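Local coordinates for protein transketolase (Campylobacter jejuni, PDB 3L84) that belongs to the transketolase family of thiamine diphosphate-binding proteins and forms a dimer whose subunits each join two related alpha/beta domains to a C-terminal domain, at residues G366-T371 with A412-F417; F439-I444 with L497-L502; P455-S460 with E603-S608; R472-V477 with K503-P508. One frame throughout, in Å; residues are numbered along the deposited sequence.

From the N terminus, interaction 1 closes first: the turn of helix after strand 358-362 meets the end of its neighbour, strand 408-414. Interaction 2 opens just beyond, on strand 436-440, and closes where the chain leaves strand 493-496, so both sit at the C-terminal ends of neighbouring strands of the same parallel sheet. Interaction 3 opens inside that loop and closes in the C-terminal domain, thereby crossing interaction 2. Interaction 4 joins the start of helix 476-488 to the loop before strand 518-521; it also crosses interaction 2 but is nested within interaction 3. A salt bridge from Asp442 to Arg472 joins interactions 2 and 4. Interactions 1 and 3 touch the second subunit.

Interaction 1: residues G366-T371 with A412-F417; sequences GPSNKT and ATFFIF
Asn369 and Thr413 bring the two backbones nearest, CA to CA 6.5 Å apart, in segments that run almost oppositely (162°). Residues 366-369 form a short turn of helix that Lys370 ends with a positive phi; residues 412-414 finish a strand. Asn369 lays its amide against the strand backbone: CG, anti to the carbonyl carbon (chi1 -64°), brings it to Thr413, where ND2 comes within 3.3 Å of Thr413 CA and 3.6 Å of Ala412 CB, while OD1 lies 3.7 Å from Phe414 CD1. The amide makes van der Waals contact here and spends its oxygen elsewhere, on Thr440 OG1 of the next strand, so one short amide packs on strand 408-414 and bonds to strand 436-440. Next to it, Ser368 CB approaches the Phe414 ring obliquely, 3.7 Å from CE1; a small residue admits the ring this close. At the other end, methyl meets methyl, Thr371 CG2 to Ala412 CB at 3.6 Å, and the small alanine suits a strand covered so closely. Elsewhere, Gly366 N donates a hydrogen bond to Glu187 of the second subunit. A short helix following one strand of a parallel sheet and covering the end of the adjacent strand is in keeping with the alpha/beta fold of the pyrimidine-binding domain of thiamine diphosphate proteins.

Interaction 2: residues F439-I444 with L497-L502; sequences FTHDSI and LSRQKL
Phe439 O and Leu497 N start the contact with a hydrogen bond of 2.9 Å. Just beyond it, Leu497 O lies 3.3 Å from Thr440 CA, a CA-H...O contact, and accepts a weak bond from Asp442 N. This is the compact side: Leu497 CB and CG rest near Phe439 O, and a branched aliphatic residue suits this buried place, with CD1 directed to Thr440 CG2. His441 takes a positive phi (64°), turning the chain away from the strand, and its ring is steadied by ND1, which donates to Thr440 OG1. The main-chain pairing prolongs that of the parallel strands 436-440 and 493-496; both segments leave the C-terminal ends of these neighbours in the pyrimidine-binding domain's sheet, where alpha/beta folds commonly gather their functional loops. Toward Arg499, the exposed residue of the contact, packing is by its aliphatic stem and by bridging waters. Its CG, anti to the backbone N (chi1 -174°), lies over one face of the His441 ring, 3.9 Å from the centroid, in a CH-pi contact; a long stem lets this exposed residue cover the imidazole. Water 1 then bridges His441 NE2 and Arg499 NE. Farther along, Asp442 OD1 receives hydrogen bonds from waters 2 and 3, which reach Arg499 N, both amide atoms of Gln500 and Ser443 OG, itself also bonded to Gly445 N, whereas Asp442 OD2 pairs with Arg472.

Interaction 3: residues P455-S460 with E603-S608; sequences PIEQLS and ESFGES
Ile456 carries most of this contact, meeting Ser604, Phe605 and Gly606 of the loop that precedes helix 611-617. It follows Pro455, and its CB is directed toward that loop. CG1 stands anti to the carbonyl carbon (chi1 -60°), which puts it 4.4 Å from Phe605 CD1, an apolar contact made obliquely to the ring. At the end of the branch, CD1 presses on Ser604 O at 3.4 Å, while CG2 lies 3.7 Å from the same oxygen. Ile456 CD1 is also 4.3 Å from Gly606 N, at the margin of the contact. The backbone of Ile456 is held by its N, which donates to Gln458 OE1 at 2.9 Å, and by a backbone bond with His588. Glu457 comes next and adds a looser touch, OE1 standing 4.4 Å from Phe605 CE1. Its main business lies across the dimer interface, where OE2 forms salt bridges with Lys422 and Arg426 of the second subunit; Phe605 also packs on Leu430 of that subunit. Gln458 then begins the helix and passes its NE2 to Glu419, and Ser460 OG bonds to Glu591 and His588. The contact thus joins the pyrimidine-binding domain to the C-terminal domain, next to the second subunit. Chemically it is almost wholly dispersive: a branched isoleucine lies against a backbone carbonyl and touches the side of Phe605, and Ser604 O is left buried without a polar partner in the model. Between these two segments shape does the work, while directional bonds are made alongside.

Interaction 4: residues R472-V477 with K503-P508; sequences RPADGV and KALNEP
Asp475 reaches across to Ala504 and Leu505, and its side chain can be followed atom by atom. CB lies 4.0 Å from Ala504 CA, with Lys503 O scarcely farther away. CG sits between the backbone N and the carbonyl carbon (chi1 72°), and from there the two carboxylate oxygens part company. OD1 turns back to the helix that its own segment begins: Asp475 is the N-cap of helix 476-488, and OD1 accepts from Glu478 N. OD2 faces the other segment and takes the N-H of Leu505 at 3.0 Å in a nearly straight bond (165°), met on the anti side and 20° out of the carboxylate plane. The same oxygen rests 3.4 Å from Leu505 CB and receives a second hydrogen bond, from water 5, which also donates to Leu505 O. Aspartate fits here because its short stem holds one oxygen at the helix start and offers the other to the loop. Beside it, Ala474 CB touches Leu505 CD1 at 3.9 Å. The small methyl suits a leucine that continues onto Val537 and Leu541 of helix 537-549 and onto strand 518-521, so the contact lies where the pyrimidine-binding domain meets the next one. Water 4 donates to Ala474 O and to Lys503 O, joining two carbonyls that cannot bond to each other. With main-chain N-H groups at both oxygens and the start of a helix close by, the carboxylate is probably stabilised as an anion, and one charged group thereby couples the helix start to the linking loop.

Interaction 1: residues G366-T371 with A412-F417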
loop_
_atom_site.group_PDB
_atom_site.type_symbol
_atom_site.label_atom_id
_atom_site.label_comp_id
_atom_site.label_asym_id
_atom_site.label_seq_id
_atom_site.Cartn_x
_atom_site.Cartn_y
_atom_site.Cartn_z
ATOM N N GLY A 366 6.979 -9.846 15.421
ATOM C CA GLY A 366 7.211 -9.507 16.824
ATOM C C GLY A 366 8.660 -9.645 17.297
ATOM O O GLY A 366 9.176 -8.739 17.963
ATOM N N PRO A 367 9.316 -10.774 17.003
ATOM C CA PRO A 367 10.664 -10.957 17.517
ATOM C C PRO A 367 11.650 -9.944 16.961
ATOM O O PRO A 367 12.624 -9.615 17.627
ATOM C CB PRO A 367 11.019 -12.389 17.033
ATOM C CG PRO A 367 9.703 -13.070 16.956
ATOM C CD PRO A 367 8.781 -12.025 16.413
ATOM N N SER A 368 11.444 -9.502 15.730
ATOM C CA SER A 368 12.316 -8.508 15.074
ATOM C C SER A 368 11.927 -7.080 15.411
ATOM O O SER A 368 12.802 -6.232 15.521
ATOM C CB SER A 368 12.265 -8.669 13.566
ATOM O OG SER A 368 12.738 -9.937 13.167
ATOM N N ASN A 369 10.636 -6.790 15.548
ATOM C CA ASN A 369 10.171 -5.439 15.892
ATOM C C ASN A 369 10.306 -5.155 17.391
ATOM O O ASN A 369 10.143 -4.009 17.797
ATOM C CB ASN A 369 8.717 -5.220 15.505
ATOM C CG ASN A 369 8.419 -5.291 14.010
ATOM O OD1 ASN A 369 9.306 -5.034 13.139
ATOM N ND2 ASN A 369 7.209 -5.574 13.703
ATOM N N LYS A 370 10.542 -6.195 18.194
ATOM C CA LYS A 370 10.658 -6.121 19.655
ATOM C C LYS A 370 9.398 -5.629 20.334
ATOM O O LYS A 370 9.433 -4.881 21.341
ATOM C CB LYS A 370 11.868 -5.286 20.068
ATOM C CG LYS A 370 13.184 -5.769 19.481
ATOM C CD LYS A 370 13.514 -7.187 19.875
ATOM C CE LYS A 370 14.839 -7.675 19.270
ATOM N NZ LYS A 370 15.925 -7.505 20.268
ATOM N N THR A 371 8.246 -6.108 19.865
ATOM C CA THR A 371 6.963 -5.653 20.349
ATOM C C THR A 371 6.283 -6.586 21.340
ATOM O O THR A 371 5.218 -6.247 21.852
ATOM C CB THR A 371 6.001 -5.430 19.134
ATOM O OG1 THR A 371 6.049 -6.582 18.259
ATOM C CG2 THR A 371 6.455 -4.214 18.363
ATOM N N ALA A 412 2.692 -2.673 14.267
ATOM C CA ALA A 412 4.130 -2.785 14.059
ATOM C C ALA A 412 4.479 -3.589 12.841
ATOM O O ALA A 412 3.895 -4.646 12.579
ATOM C CB ALA A 412 4.821 -3.364 15.317
ATOM N N THR A 413 5.497 -3.121 12.124
ATOM C CA THR A 413 6.132 -3.872 11.046
ATOM C C THR A 413 7.484 -3.231 10.735
ATOM O O THR A 413 7.895 -2.243 11.387
ATOM C CB THR A 413 5.220 -3.946 9.779
ATOM O OG1 THR A 413 5.839 -4.779 8.787
ATOM C CG2 THR A 413 4.913 -2.562 9.175
ATOM N N PHE A 414 8.200 -3.787 9.787
ATOM C CA PHE A 414 9.394 -3.112 9.294
ATOM C C PHE A 414 8.994 -1.849 8.566
ATOM O O PHE A 414 7.950 -1.784 7.870
ATOM C CB PHE A 414 10.134 -3.983 8.266
ATOM C CG PHE A 414 10.799 -5.242 8.809
ATOM C CD1 PHE A 414 11.298 -5.320 10.088
ATOM C CD2 PHE A 414 10.958 -6.359 7.973
ATOM C CE1 PHE A 414 11.921 -6.478 10.551
ATOM C CE2 PHE A 414 11.597 -7.503 8.454
ATOM C CZ PHE A 414 12.082 -7.544 9.716
ATOM N N PHE A 415 9.848 -0.830 8.623
ATOM C CA PHE A 415 9.538 0.438 7.967
ATOM C C PHE A 415 9.327 0.257 6.466
ATOM O O PHE A 415 8.488 0.938 5.877
ATOM C CB PHE A 415 10.672 1.439 8.263
ATOM C CG PHE A 415 10.383 2.893 7.932
ATOM C CD1 PHE A 415 9.105 3.433 8.018
ATOM C CD2 PHE A 415 11.437 3.738 7.611
ATOM C CE1 PHE A 415 8.894 4.793 7.783
ATOM C CE2 PHE A 415 11.222 5.085 7.395
ATOM C CZ PHE A 415 9.970 5.584 7.464
ATOM N N ILE A 416 10.038 -0.659 5.803
ATOM C CA ILE A 416 9.801 -0.811 4.382
ATOM C C ILE A 416 8.361 -1.266 4.101
ATOM O O ILE A 416 7.755 -0.878 3.086
ATOM C CB ILE A 416 10.815 -1.795 3.766
ATOM C CG1 ILE A 416 10.676 -1.853 2.250
ATOM C CG2 ILE A 416 10.711 -3.184 4.357
ATOM C CD1 ILE A 416 10.801 -0.477 1.554
ATOM N N PHE A 417 7.748 -2.033 4.987
ATOM C CA PHE A 417 6.395 -2.541 4.826
ATOM C C PHE A 417 5.337 -1.609 5.356
ATOM O O PHE A 417 4.133 -1.909 5.260
ATOM C CB PHE A 417 6.263 -3.992 5.353
ATOM C CG PHE A 417 7.231 -4.903 4.760
ATOM C CD1 PHE A 417 7.582 -4.779 3.402
ATOM C CD2 PHE A 417 7.872 -5.843 5.536
ATOM C CE1 PHE A 417 8.548 -5.612 2.810
ATOM C CE2 PHE A 417 8.855 -6.678 4.931
ATOM C CZ PHE A 417 9.182 -6.528 3.611
#

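Interaction 2: residues F439-I444 with L497-L502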
loop_
_atom_site.group_PDB
_atom_site.type_symbol
_atom_site.label_atom_id
_atom_site.label_comp_id
_atom_site.label_asym_id
_atom_site.label_seq_id
_atom_site.Cartn_x
_atom_site.Cartn_y
_atom_site.Cartn_z
ATOM N N PHE A 439 7.747 1.261 13.456
ATOM C CA PHE A 439 8.442 0.873 12.233
ATOM C C PHE A 439 9.911 0.665 12.542
ATOM O O PHE A 439 10.651 1.640 12.641
ATOM C CB PHE A 439 8.283 1.943 11.163
ATOM C CG PHE A 439 6.865 2.219 10.702
ATOM C CD1 PHE A 439 5.963 1.209 10.447
ATOM C CD2 PHE A 439 6.464 3.509 10.462
ATOM C CE1 PHE A 439 4.688 1.503 9.970
ATOM C CE2 PHE A 439 5.197 3.804 9.992
ATOM C CZ PHE A 439 4.316 2.812 9.761
ATOM N N THR A 440 10.363 -0.578 12.603
ATOM C CA THR A 440 11.751 -0.863 12.879
ATOM C C THR A 440 12.496 -1.112 11.579
ATOM O O THR A 440 11.917 -1.076 10.474
ATOM C CB THR A 440 11.934 -2.035 13.852
ATOM O OG1 THR A 440 11.656 -3.276 13.192
ATOM C CG2 THR A 440 11.037 -1.881 15.075
ATOM N N HIS A 441 13.796 -1.290 11.656
ATOM C CA HIS A 441 14.617 -1.622 10.493
ATOM C C HIS A 441 14.564 -0.468 9.511
ATOM O O HIS A 441 14.244 -0.597 8.336
ATOM C CB HIS A 441 14.183 -2.952 9.895
ATOM C CG HIS A 441 14.485 -4.123 10.774
ATOM N ND1 HIS A 441 13.974 -4.249 12.050
ATOM C CD2 HIS A 441 15.255 -5.212 10.561
ATOM C CE1 HIS A 441 14.424 -5.375 12.585
ATOM N NE2 HIS A 441 15.225 -5.962 11.711
ATOM N N ASP A 442 14.968 0.698 9.986
ATOM C CA ASP A 442 14.652 1.963 9.287
ATOM C C ASP A 442 15.535 2.380 8.139
ATOM O O ASP A 442 15.227 3.395 7.532
ATOM C CB ASP A 442 14.634 3.126 10.291
ATOM C CG ASP A 442 16.007 3.522 10.808
ATOM O OD1 ASP A 442 16.845 2.644 11.025
ATOM O OD2 ASP A 442 16.188 4.735 11.083
ATOM N N SER A 443 16.585 1.648 7.811
ATOM C CA SER A 443 17.531 2.157 6.836
ATOM C C SER A 443 18.351 1.043 6.214
ATOM O O SER A 443 18.166 -0.136 6.491
ATOM C CB SER A 443 18.477 3.180 7.480
ATOM O OG SER A 443 19.462 2.497 8.242
ATOM N N ILE A 444 19.306 1.440 5.380
ATOM C CA ILE A 444 20.343 0.540 4.839
ATOM C C ILE A 444 21.101 -0.192 5.935
ATOM O O ILE A 444 21.747 -1.194 5.633
ATOM C CB ILE A 444 21.360 1.305 3.952
ATOM C CG1 ILE A 444 21.885 2.604 4.613
ATOM C CG2 ILE A 444 20.725 1.639 2.602
ATOM C CD1 ILE A 444 23.208 3.145 3.986
ATOM N N LEU A 497 12.608 3.357 13.842
ATOM C CA LEU A 497 13.508 2.771 14.815
ATOM C C LEU A 497 14.582 1.910 14.134
ATOM O O LEU A 497 14.324 1.254 13.120
ATOM C CB LEU A 497 12.692 1.927 15.792
ATOM C CG LEU A 497 11.567 2.696 16.499
ATOM C CD1 LEU A 497 10.568 1.719 17.088
ATOM C CD2 LEU A 497 12.095 3.689 17.497
ATOM N N SER A 498 15.781 1.867 14.728
ATOM C CA SER A 498 16.899 1.146 14.147
ATOM C C SER A 498 16.950 -0.313 14.508
ATOM O O SER A 498 16.529 -0.708 15.618
ATOM C CB SER A 498 18.222 1.798 14.552
ATOM O OG SER A 498 18.519 1.557 15.925
ATOM N N ARG A 499 17.453 -1.126 13.575
ATOM C CA ARG A 499 17.833 -2.519 13.841
ATOM C C ARG A 499 19.088 -2.535 14.710
ATOM O O ARG A 499 19.255 -3.345 15.614
ATOM C CB ARG A 499 18.106 -3.244 12.499
ATOM C CG ARG A 499 18.366 -4.712 12.657
ATOM C CD ARG A 499 18.913 -5.376 11.410
ATOM N NE ARG A 499 18.985 -6.826 11.669
ATOM C CZ ARG A 499 19.842 -7.680 11.117
ATOM N NH1 ARG A 499 19.786 -8.970 11.462
ATOM N NH2 ARG A 499 20.765 -7.272 10.243
ATOM N N GLN A 500 20.056 -1.708 14.313
ATOM C CA GLN A 500 21.415 -1.739 14.818
ATOM C C GLN A 500 21.602 -0.813 16.024
ATOM O O GLN A 500 20.872 0.157 16.216
ATOM C CB GLN A 500 22.433 -1.356 13.727
ATOM C CG GLN A 500 22.533 0.155 13.391
ATOM C CD GLN A 500 21.463 0.688 12.469
ATOM O OE1 GLN A 500 20.428 0.030 12.244
ATOM N NE2 GLN A 500 21.648 1.923 12.009
ATOM N N LYS A 501 22.628 -1.093 16.832
ATOM C CA LYS A 501 22.917 -0.309 18.003
ATOM C C LYS A 501 23.323 1.121 17.635
ATOM O O LYS A 501 24.179 1.332 16.746
ATOM C CB LYS A 501 24.078 -0.961 18.771
ATOM C CG LYS A 501 24.332 -0.320 20.129
ATOM C CD LYS A 501 25.455 -1.007 20.929
ATOM C CE LYS A 501 25.049 -2.361 21.381
ATOM N NZ LYS A 501 25.962 -2.858 22.471
ATOM N N LEU A 502 22.762 2.078 18.372
ATOM C CA LEU A 502 23.112 3.500 18.282
ATOM C C LEU A 502 23.770 3.989 19.563
ATOM O O LEU A 502 23.552 3.447 20.650
ATOM C CB LEU A 502 21.858 4.352 18.032
ATOM C CG LEU A 502 20.949 3.893 16.877
ATOM C CD1 LEU A 502 19.838 4.913 16.651
ATOM C CD2 LEU A 502 21.731 3.610 15.603
HETATM O O HOH W 1 16.391 -8.468 12.445
HETATM O O HOH W 2 19.464 3.337 10.746
HETATM O O HOH W 3 17.968 0.043 10.945
#

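Interaction 3: residues P455-S460 with E603-S608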
loop_
_atom_site.group_PDB
_atom_site.type_symbol
_atom_site.label_atom_id
_atom_site.label_comp_id
_atom_site.label_asym_id
_atom_site.label_seq_id
_atom_site.Cartn_x
_atom_site.Cartn_y
_atom_site.Cartn_z
ATOM N N PRO A 455 14.665 0.754 3.629
ATOM C CA PRO A 455 13.939 1.972 3.354
ATOM C C PRO A 455 14.807 3.067 2.748
ATOM O O PRO A 455 16.011 3.142 3.011
ATOM C CB PRO A 455 13.447 2.408 4.738
ATOM C CG PRO A 455 13.396 1.168 5.515
ATOM C CD PRO A 455 14.570 0.364 5.047
ATOM N N ILE A 456 14.201 3.849 1.862
ATOM C CA ILE A 456 14.862 5.008 1.240
ATOM C C ILE A 456 13.908 6.195 1.234
ATOM O O ILE A 456 14.260 7.291 1.705
ATOM C CB ILE A 456 15.340 4.695 -0.222
ATOM C CG1 ILE A 456 16.340 3.544 -0.271
ATOM C CG2 ILE A 456 15.893 5.961 -0.891
ATOM C CD1 ILE A 456 17.725 3.831 0.309
ATOM N N GLU A 457 12.705 5.993 0.720
ATOM C CA GLU A 457 11.722 7.056 0.466
ATOM C C GLU A 457 10.606 7.161 1.515
ATOM O O GLU A 457 9.777 8.077 1.450
ATOM C CB GLU A 457 11.089 6.893 -0.924
ATOM C CG GLU A 457 10.186 5.698 -1.129
ATOM C CD GLU A 457 10.869 4.374 -1.494
ATOM O OE1 GLU A 457 11.996 4.061 -1.008
ATOM O OE2 GLU A 457 10.243 3.562 -2.227
ATOM N N GLN A 458 10.573 6.235 2.470
ATOM C CA GLN A 458 9.443 6.171 3.384
ATOM C C GLN A 458 9.390 7.314 4.372
ATOM O O GLN A 458 8.296 7.727 4.769
ATOM C CB GLN A 458 9.413 4.813 4.081
ATOM C CG GLN A 458 9.082 3.647 3.147
ATOM C CD GLN A 458 10.205 3.295 2.184
ATOM O OE1 GLN A 458 11.377 3.409 2.526
ATOM N NE2 GLN A 458 9.863 2.821 0.994
ATOM N N LEU A 459 10.532 7.804 4.830
ATOM C CA LEU A 459 10.543 8.960 5.714
ATOM C C LEU A 459 9.888 10.141 5.012
ATOM O O LEU A 459 9.090 10.881 5.614
ATOM C CB LEU A 459 11.983 9.245 6.117
ATOM C CG LEU A 459 12.322 10.067 7.318
ATOM C CD1 LEU A 459 11.615 9.525 8.582
ATOM C CD2 LEU A 459 13.829 10.020 7.522
ATOM N N SER A 460 10.164 10.354 3.738
ATOM C CA SER A 460 9.539 11.446 2.980
ATOM C C SER A 460 8.020 11.293 2.944
ATOM O O SER A 460 7.285 12.256 3.090
ATOM C CB SER A 460 10.052 11.540 1.560
ATOM O OG SER A 460 11.400 11.934 1.489
ATOM N N GLU A 603 20.369 8.605 -2.694
ATOM C CA GLU A 603 19.520 8.908 -3.873
ATOM C C GLU A 603 19.135 7.662 -4.648
ATOM O O GLU A 603 18.300 7.751 -5.564
ATOM C CB GLU A 603 20.218 9.915 -4.763
ATOM C CG GLU A 603 20.351 11.265 -4.112
ATOM C CD GLU A 603 20.990 12.265 -5.039
ATOM O OE1 GLU A 603 20.240 13.040 -5.687
ATOM O OE2 GLU A 603 22.247 12.251 -5.155
ATOM N N SER A 604 19.741 6.531 -4.357
ATOM C CA SER A 604 19.513 5.270 -5.046
ATOM C C SER A 604 18.840 4.293 -4.098
ATOM O O SER A 604 18.666 4.575 -2.924
ATOM C CB SER A 604 20.857 4.702 -5.539
ATOM O OG SER A 604 21.640 4.261 -4.462
ATOM N N PHE A 605 18.531 3.104 -4.593
ATOM C CA PHE A 605 18.234 1.981 -3.727
ATOM C C PHE A 605 19.503 1.466 -3.045
ATOM O O PHE A 605 20.630 1.861 -3.413
ATOM C CB PHE A 605 17.489 0.870 -4.433
ATOM C CG PHE A 605 16.103 1.268 -4.873
ATOM C CD1 PHE A 605 15.105 1.480 -3.931
ATOM C CD2 PHE A 605 15.773 1.406 -6.210
ATOM C CE1 PHE A 605 13.810 1.827 -4.307
ATOM C CE2 PHE A 605 14.493 1.775 -6.601
ATOM C CZ PHE A 605 13.503 1.986 -5.635
ATOM N N GLY A 606 19.333 0.639 -2.045
ATOM C CA GLY A 606 20.447 0.120 -1.271
ATOM C C GLY A 606 21.190 -1.047 -1.885
ATOM O O GLY A 606 21.223 -1.210 -3.103
ATOM N N GLU A 607 21.875 -1.805 -1.028
ATOM C CA GLU A 607 22.721 -2.917 -1.438
ATOM C C GLU A 607 22.644 -4.015 -0.392
ATOM O O GLU A 607 22.588 -3.754 0.777
ATOM C CB GLU A 607 24.174 -2.449 -1.548
ATOM C CG GLU A 607 24.476 -1.505 -2.702
ATOM C CD GLU A 607 24.460 -2.157 -4.052
ATOM O OE1 GLU A 607 24.379 -3.403 -4.181
ATOM O OE2 GLU A 607 24.515 -1.360 -5.036
ATOM N N SER A 608 22.719 -5.270 -0.822
ATOM C CA SER A 608 22.873 -6.395 0.082
ATOM C C SER A 608 24.318 -6.525 0.528
ATOM O O SER A 608 25.193 -6.830 -0.270
ATOM C CB SER A 608 22.373 -7.676 -0.632
ATOM O OG SER A 608 22.603 -8.817 0.156
#

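Interaction 4: residues R472-V477 with K503-P508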
loop_
_atom_site.group_PDB
_atom_site.type_symbol
_atom_site.label_atom_id
_atom_site.label_comp_id
_atom_site.label_asym_id
_atom_site.label_seq_id
_atom_site.Cartn_x
_atom_site.Cartn_y
_atom_site.Cartn_z
ATOM N N ARG A 472 11.987 9.922 14.753
ATOM C CA ARG A 472 13.137 9.066 14.420
ATOM C C ARG A 472 14.200 9.298 15.508
ATOM O O ARG A 472 15.158 10.054 15.318
ATOM C CB ARG A 472 13.635 9.329 13.024
ATOM C CG ARG A 472 14.709 8.424 12.559
ATOM C CD ARG A 472 14.988 8.524 11.043
ATOM N NE ARG A 472 16.014 7.560 10.607
ATOM C CZ ARG A 472 17.263 7.828 10.272
ATOM N NH1 ARG A 472 17.731 9.053 10.188
ATOM N NH2 ARG A 472 18.032 6.811 9.942
ATOM N N PRO A 473 14.038 8.654 16.670
ATOM C CA PRO A 473 14.885 8.978 17.817
ATOM C C PRO A 473 16.308 8.489 17.624
ATOM O O PRO A 473 16.542 7.427 17.038
ATOM C CB PRO A 473 14.208 8.247 18.977
ATOM C CG PRO A 473 13.463 7.150 18.335
ATOM C CD PRO A 473 12.948 7.718 17.035
ATOM N N ALA A 474 17.270 9.269 18.109
ATOM C CA ALA A 474 18.664 8.902 18.029
ATOM C C ALA A 474 19.114 8.048 19.197
ATOM O O ALA A 474 20.167 7.386 19.098
ATOM C CB ALA A 474 19.520 10.139 17.951
ATOM N N ASP A 475 18.343 7.979 20.261
ATOM C CA ASP A 475 18.726 7.168 21.437
ATOM C C ASP A 475 17.486 6.895 22.248
ATOM O O ASP A 475 16.394 7.334 21.889
ATOM C CB ASP A 475 19.877 7.814 22.264
ATOM C CG ASP A 475 19.490 9.040 23.054
ATOM O OD1 ASP A 475 18.314 9.455 23.068
ATOM O OD2 ASP A 475 20.405 9.573 23.751
ATOM N N GLY A 476 17.633 6.181 23.353
ATOM C CA GLY A 476 16.512 5.844 24.181
ATOM C C GLY A 476 15.837 7.002 24.846
ATOM O O GLY A 476 14.625 6.974 25.046
ATOM N N VAL A 477 16.614 7.991 25.239
ATOM C CA VAL A 477 16.063 9.159 25.888
ATOM C C VAL A 477 15.134 9.900 24.899
ATOM O O VAL A 477 13.996 10.272 25.233
ATOM C CB VAL A 477 17.157 10.068 26.421
ATOM C CG1 VAL A 477 16.625 11.404 26.896
ATOM C CG2 VAL A 477 17.931 9.343 27.556
ATOM N N LYS A 503 24.489 5.091 19.456
ATOM C CA LYS A 503 25.219 5.634 20.582
ATOM C C LYS A 503 24.369 6.595 21.366
ATOM O O LYS A 503 23.740 7.493 20.850
ATOM C CB LYS A 503 26.473 6.355 20.105
ATOM C CG LYS A 503 27.456 5.480 19.351
ATOM C CD LYS A 503 28.287 4.531 20.238
ATOM C CE LYS A 503 28.944 5.206 21.441
ATOM N NZ LYS A 503 29.914 4.304 22.197
ATOM N N ALA A 504 24.389 6.438 22.666
ATOM C CA ALA A 504 23.675 7.367 23.520
ATOM C C ALA A 504 24.221 8.787 23.360
ATOM O O ALA A 504 25.438 9.002 23.252
ATOM C CB ALA A 504 23.812 6.915 24.980
ATOM N N LEU A 505 23.330 9.773 23.362
ATOM C CA LEU A 505 23.684 11.173 23.237
ATOM C C LEU A 505 23.979 11.812 24.574
ATOM O O LEU A 505 23.583 11.342 25.638
ATOM C CB LEU A 505 22.529 11.968 22.592
ATOM C CG LEU A 505 22.030 11.484 21.244
ATOM C CD1 LEU A 505 20.903 12.402 20.745
ATOM C CD2 LEU A 505 23.170 11.411 20.230
ATOM N N ASN A 506 24.703 12.916 24.502
ATOM C CA ASN A 506 24.807 13.796 25.630
ATOM C C ASN A 506 23.541 14.649 25.750
ATOM O O ASN A 506 22.705 14.676 24.849
ATOM C CB ASN A 506 26.108 14.613 25.538
ATOM C CG ASN A 506 27.348 13.714 25.646
ATOM O OD1 ASN A 506 27.567 13.057 26.671
ATOM N ND2 ASN A 506 28.132 13.631 24.562
ATOM N N GLU A 507 23.407 15.369 26.852
ATOM C CA GLU A 507 22.172 16.098 27.119
ATOM C C GLU A 507 21.995 17.304 26.177
ATOM O O GLU A 507 22.966 17.854 25.682
ATOM C CB GLU A 507 22.096 16.517 28.593
ATOM C CG GLU A 507 21.847 15.306 29.538
ATOM C CD GLU A 507 21.284 15.668 30.911
ATOM O OE1 GLU A 507 20.473 14.864 31.469
ATOM O OE2 GLU A 507 21.655 16.744 31.434
ATOM N N PRO A 508 20.740 17.716 25.930
ATOM C CA PRO A 508 20.517 18.897 25.101
ATOM C C PRO A 508 21.233 20.143 25.651
ATOM O O PRO A 508 21.303 20.350 26.876
ATOM C CB PRO A 508 19.004 19.089 25.170
ATOM C CG PRO A 508 18.473 17.747 25.518
ATOM C CD PRO A 508 19.467 17.136 26.407
HETATM O O HOH W 4 22.678 8.084 18.472
HETATM O O HOH W 5 21.808 9.435 26.542
#